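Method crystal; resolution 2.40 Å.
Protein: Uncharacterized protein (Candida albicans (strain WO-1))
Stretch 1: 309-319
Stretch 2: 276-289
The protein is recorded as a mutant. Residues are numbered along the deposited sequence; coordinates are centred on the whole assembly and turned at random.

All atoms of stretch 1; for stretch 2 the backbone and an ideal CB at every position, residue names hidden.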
# COMPACT_ATOMS: atom_id res chain seq x y z
N LEU A 309 -13.28 9.82 22.73
CA LEU A 309 -13.21 8.49 22.17
C LEU A 309 -11.84 7.84 22.38
O LEU A 309 -11.71 6.62 22.27
CB LEU A 309 -13.58 8.57 20.69
CG LEU A 309 -14.15 7.32 20.01
CD1 LEU A 309 -15.44 6.85 20.68
CD2 LEU A 309 -14.37 7.61 18.54
N CYS A 310 -10.82 8.63 22.73
CA CYS A 310 -9.48 8.11 22.98
C CYS A 310 -9.37 7.33 24.29
O CYS A 310 -8.46 6.50 24.39
CB CYS A 310 -8.45 9.25 22.97
SG CYS A 310 -8.53 10.46 24.27
N CYS A 311 -10.27 7.56 25.26
CA CYS A 311 -10.03 7.12 26.64
C CYS A 311 -9.65 5.64 26.71
O CYS A 311 -8.62 5.29 27.30
CB CYS A 311 -11.28 7.40 27.50
SG CYS A 311 -11.02 7.20 29.25
N TYR A 312 -10.46 4.78 26.11
CA TYR A 312 -10.24 3.34 26.22
C TYR A 312 -8.89 2.93 25.68
O TYR A 312 -8.16 2.15 26.31
CB TYR A 312 -11.34 2.57 25.48
CG TYR A 312 -11.05 1.09 25.42
CD1 TYR A 312 -11.27 0.27 26.52
CD2 TYR A 312 -10.55 0.52 24.26
CE1 TYR A 312 -11.00 -1.09 26.47
CE2 TYR A 312 -10.28 -0.84 24.20
CZ TYR A 312 -10.51 -1.64 25.31
OH TYR A 312 -10.23 -2.98 25.23
N ALA A 313 -8.55 3.40 24.47
CA ALA A 313 -7.29 2.99 23.85
C ALA A 313 -6.09 3.48 24.66
O ALA A 313 -5.06 2.80 24.74
CB ALA A 313 -7.22 3.49 22.40
N ASP A 314 -6.22 4.65 25.28
CA ASP A 314 -5.15 5.17 26.11
C ASP A 314 -4.96 4.35 27.39
O ASP A 314 -3.82 4.07 27.80
CB ASP A 314 -5.44 6.64 26.43
CG ASP A 314 -5.33 7.57 25.19
OD1 ASP A 314 -4.93 7.11 24.10
OD2 ASP A 314 -5.64 8.78 25.33
N LEU A 315 -6.05 3.95 28.05
CA LEU A 315 -5.92 3.26 29.34
C LEU A 315 -5.70 1.75 29.21
O LEU A 315 -4.92 1.17 29.98
CB LEU A 315 -7.15 3.51 30.21
CG LEU A 315 -7.21 4.93 30.77
CD1 LEU A 315 -8.48 5.13 31.59
CD2 LEU A 315 -5.96 5.26 31.61
N SER A 316 -6.36 1.11 28.24
CA SER A 316 -6.33 -0.34 28.12
C SER A 316 -4.93 -0.86 27.83
O SER A 316 -4.71 -2.07 27.94
CB SER A 316 -7.29 -0.79 27.02
OG SER A 316 -6.94 -0.21 25.77
N GLN A 317 -3.99 0.01 27.47
CA GLN A 317 -2.61 -0.42 27.30
C GLN A 317 -1.91 -0.66 28.63
O GLN A 317 -0.84 -1.28 28.66
CB GLN A 317 -1.84 0.61 26.48
CG GLN A 317 -1.46 1.84 27.27
CD GLN A 317 -0.77 2.86 26.40
OE1 GLN A 317 0.46 2.97 26.39
NE2 GLN A 317 -1.56 3.62 25.64
N TYR A 318 -2.47 -0.16 29.73
CA TYR A 318 -1.96 -0.43 31.06
C TYR A 318 -2.74 -1.58 31.68
O TYR A 318 -3.76 -2.03 31.15
CB TYR A 318 -2.04 0.82 31.95
CG TYR A 318 -1.36 2.03 31.35
CD1 TYR A 318 0.03 2.09 31.25
CD2 TYR A 318 -2.10 3.12 30.89
CE1 TYR A 318 0.66 3.20 30.72
CE2 TYR A 318 -1.47 4.22 30.35
CZ TYR A 318 -0.09 4.26 30.26
OH TYR A 318 0.56 5.34 29.73
N GLU A 319 -2.23 -2.07 32.80
CA GLU A 319 -2.89 -3.12 33.56
C GLU A 319 -3.79 -2.43 34.57
O GLU A 319 -3.33 -1.93 35.60
CB GLU A 319 -1.88 -4.05 34.23
CG GLU A 319 -1.80 -5.42 33.55
CD GLU A 319 -0.58 -6.22 33.98
OE1 GLU A 319 0.52 -5.99 33.42
OE2 GLU A 319 -0.72 -7.08 34.88
N UNK A 276 -3.02 18.39 30.70
CA UNK A 276 -3.05 17.93 29.32
C UNK A 276 -3.19 16.41 29.26
O UNK A 276 -2.97 15.70 30.25
CB UNK A 276 -1.79 18.38 28.58
N UNK A 277 -3.61 15.93 28.08
CA UNK A 277 -3.71 14.50 27.85
C UNK A 277 -2.38 13.80 28.12
O UNK A 277 -2.32 12.85 28.91
CB UNK A 277 -4.17 14.23 26.42
N UNK A 278 -1.31 14.28 27.49
CA UNK A 278 -0.02 13.60 27.61
C UNK A 278 0.48 13.58 29.05
O UNK A 278 1.09 12.59 29.48
CB UNK A 278 1.02 14.28 26.71
N UNK A 279 0.25 14.66 29.79
CA UNK A 279 0.70 14.70 31.18
C UNK A 279 -0.18 13.80 32.05
O UNK A 279 0.30 13.19 33.01
CB UNK A 279 0.68 16.14 31.71
N UNK A 280 -1.46 13.68 31.70
CA UNK A 280 -2.35 12.82 32.47
C UNK A 280 -1.95 11.36 32.32
O UNK A 280 -1.93 10.62 33.30
CB UNK A 280 -3.80 13.02 32.03
N UNK A 281 -1.60 10.95 31.10
CA UNK A 281 -1.08 9.60 30.89
C UNK A 281 0.30 9.45 31.51
O UNK A 281 0.64 8.38 32.03
CB UNK A 281 -1.02 9.27 29.40
N UNK A 282 1.11 10.51 31.46
CA UNK A 282 2.47 10.42 31.98
C UNK A 282 2.46 10.11 33.47
O UNK A 282 3.32 9.38 33.96
CB UNK A 282 3.23 11.72 31.72
N UNK A 283 1.48 10.67 34.20
CA UNK A 283 1.36 10.43 35.64
C UNK A 283 1.19 8.94 35.93
O UNK A 283 1.70 8.45 36.94
CB UNK A 283 0.18 11.22 36.22
N UNK A 284 0.50 8.23 35.04
CA UNK A 284 0.45 6.77 35.12
C UNK A 284 1.83 6.19 34.87
O UNK A 284 2.29 5.30 35.60
CB UNK A 284 -0.56 6.20 34.12
N UNK A 285 2.50 6.66 33.82
CA UNK A 285 3.84 6.19 33.51
C UNK A 285 4.82 6.52 34.63
O UNK A 285 5.79 5.79 34.85
CB UNK A 285 4.32 6.80 32.19
N UNK A 286 4.56 7.60 35.37
CA UNK A 286 5.47 7.99 36.44
C UNK A 286 5.24 7.15 37.69
O UNK A 286 6.20 6.83 38.40
CB UNK A 286 5.30 9.48 36.77
N UNK A 287 3.98 6.76 37.95
CA UNK A 287 3.70 5.81 39.03
C UNK A 287 4.40 4.48 38.78
O UNK A 287 5.03 3.92 39.68
CB UNK A 287 2.19 5.59 39.17
N UNK A 288 4.29 3.95 37.56
CA UNK A 288 4.95 2.70 37.21
C UNK A 288 6.46 2.82 37.41
O UNK A 288 7.10 1.94 38.00
CB UNK A 288 4.63 2.31 35.76
N UNK A 289 7.04 3.93 36.95
CA UNK A 289 8.48 4.13 37.00
C UNK A 289 9.01 4.16 38.43
O UNK A 289 10.17 3.80 38.67
CB UNK A 289 8.85 5.43 36.28

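Position 276 precedes the helix 277-289, has phi/psi of -71/162°, and lies far from stretch 1. This is an N-cap site, suited to Ser, Thr, Asp or Asn. It is T276, whose OG1 accepts from the backbone N of position 279 at 3.2 Å.

At 277 the CA-to-CB bond points toward stretch 1, but the ideal CB has nothing of it within 5.5 Å. What lies ahead is the carboxylate of D314, so a long, basic side chain, Arg or Lys, would suit. The residue is R277, extended with chi1 to chi3 all t. Its NE donates to D314 OD2 (2.7 Å, 156°) and its NH2 to D314 OD1 (3.0 Å, 163°), a two-pronged salt bridge; NH2 to D314 OD2 (3.2 Å, 130°) is weak. The carboxylate meets the guanidinium at its edge, and C310 SG sits 3.7 Å from R277 NE.

Positions 278, 279 and 280 are helical and out of reach of stretch 1, which therefore selects little; they are N278, I279 and S280. S280 OG donates to T276 O at 2.8 Å.

Position 281 points toward stretch 1 where the backbones run close, the CA of 281 lying 7.7 Å from D314 CA. The ideal CB is 4.3 Å from Y318 OH, with L315 nearby, so a medium apolar residue such as Leu, Met or Ile fits. L281 (m, t) places CD2 4.2 Å from Y318 CE2 and 4.5 Å from L315 CD2, while CD1 lies 3.9 Å from D314 CG.

Position 282 points away and 283 is out of reach; they are L282 and K283.

At 284 the bond again points toward stretch 1, and the ideal CB is 4.3 Å from Y318 CZ. An aliphatic side chain could cover the ring; Ile, Val, Leu or Met are plausible. I284 uses both branches: CG2 stands 3.9 Å from the Y318 ring centroid, only 3° off the normal, a CH-pi contact, while CD1 reaches L315 CD2 at 3.6 Å.

Position 285 points sideways, its ideal CB 4.7 Å from Y318 OH. A polar side chain able to turn back could meet that hydroxyl: Glu, Gln or perhaps His. With E285, Y318 OH donates to OE1 at 2.8 Å, near the ring plane. A water donates weakly to both E285 OE1 (3.3 Å) and Q317 OE1 (3.4 Å).

Positions 286 and 287 are out of reach; they are L286 and D287.

Position 288 points toward stretch 1 from farther off, favouring a longer apolar chain, Ile, Leu or Met. I288 brings CD1 to 4.0 Å from Y318 CD1.

Position 289, out of reach, is L289.

Stretch 2 276-289: TRNISLLKIELDIL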
# COMPACT_ATOMS: atom_id res chain seq x y z
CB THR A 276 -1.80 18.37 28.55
OG1 THR A 276 -0.65 17.61 28.97
CG2 THR A 276 -1.53 19.86 28.76
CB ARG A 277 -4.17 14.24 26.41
CG ARG A 277 -4.09 12.78 25.95
CD ARG A 277 -5.13 12.47 24.86
NE ARG A 277 -4.91 11.15 24.27
CZ ARG A 277 -4.07 10.90 23.26
NH1 ARG A 277 -3.38 11.89 22.72
NH2 ARG A 277 -3.92 9.66 22.80
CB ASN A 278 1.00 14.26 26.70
CG ASN A 278 0.91 13.78 25.25
OD1 ASN A 278 0.25 12.78 24.95
ND2 ASN A 278 1.58 14.50 24.35
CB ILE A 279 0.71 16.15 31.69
CG1 ILE A 279 1.83 16.94 31.02
CG2 ILE A 279 0.81 16.22 33.22
CD1 ILE A 279 1.81 18.41 31.40
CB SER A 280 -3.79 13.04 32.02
OG SER A 280 -4.21 14.35 32.38
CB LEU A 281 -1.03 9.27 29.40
CG LEU A 281 -2.38 9.04 28.71
CD1 LEU A 281 -2.20 8.75 27.23
CD2 LEU A 281 -3.14 7.90 29.37
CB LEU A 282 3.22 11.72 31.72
CG LEU A 282 4.71 11.66 32.04
CD1 LEU A 282 5.41 10.73 31.06
CD2 LEU A 282 5.31 13.06 32.00
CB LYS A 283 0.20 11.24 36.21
CG LYS A 283 0.54 12.70 36.39
CD LYS A 283 -0.59 13.47 37.04
CE LYS A 283 -0.21 14.93 37.28
NZ LYS A 283 0.81 15.13 38.37
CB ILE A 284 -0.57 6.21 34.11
CG1 ILE A 284 -1.90 6.95 34.23
CG2 ILE A 284 -0.74 4.72 34.36
CD1 ILE A 284 -2.94 6.52 33.22
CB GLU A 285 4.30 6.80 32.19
CG GLU A 285 5.18 5.89 31.33
CD GLU A 285 4.40 4.91 30.49
OE1 GLU A 285 3.34 5.29 29.95
OE2 GLU A 285 4.85 3.75 30.36
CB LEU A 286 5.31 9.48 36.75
CG LEU A 286 6.24 10.07 37.83
CD1 LEU A 286 7.69 10.08 37.36
CD2 LEU A 286 5.79 11.48 38.26
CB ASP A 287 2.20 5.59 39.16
CG ASP A 287 1.48 6.82 39.65
OD1 ASP A 287 2.17 7.81 40.00
OD2 ASP A 287 0.23 6.81 39.68
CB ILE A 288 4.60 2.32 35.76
CG1 ILE A 288 3.13 1.92 35.66
CG2 ILE A 288 5.52 1.23 35.22
CD1 ILE A 288 2.61 1.79 34.24
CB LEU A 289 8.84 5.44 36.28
CG LEU A 289 10.32 5.77 36.14
CD1 LEU A 289 11.00 4.68 35.34
CD2 LEU A 289 10.49 7.12 35.47
O HOH W 1 3.58 4.14 26.83
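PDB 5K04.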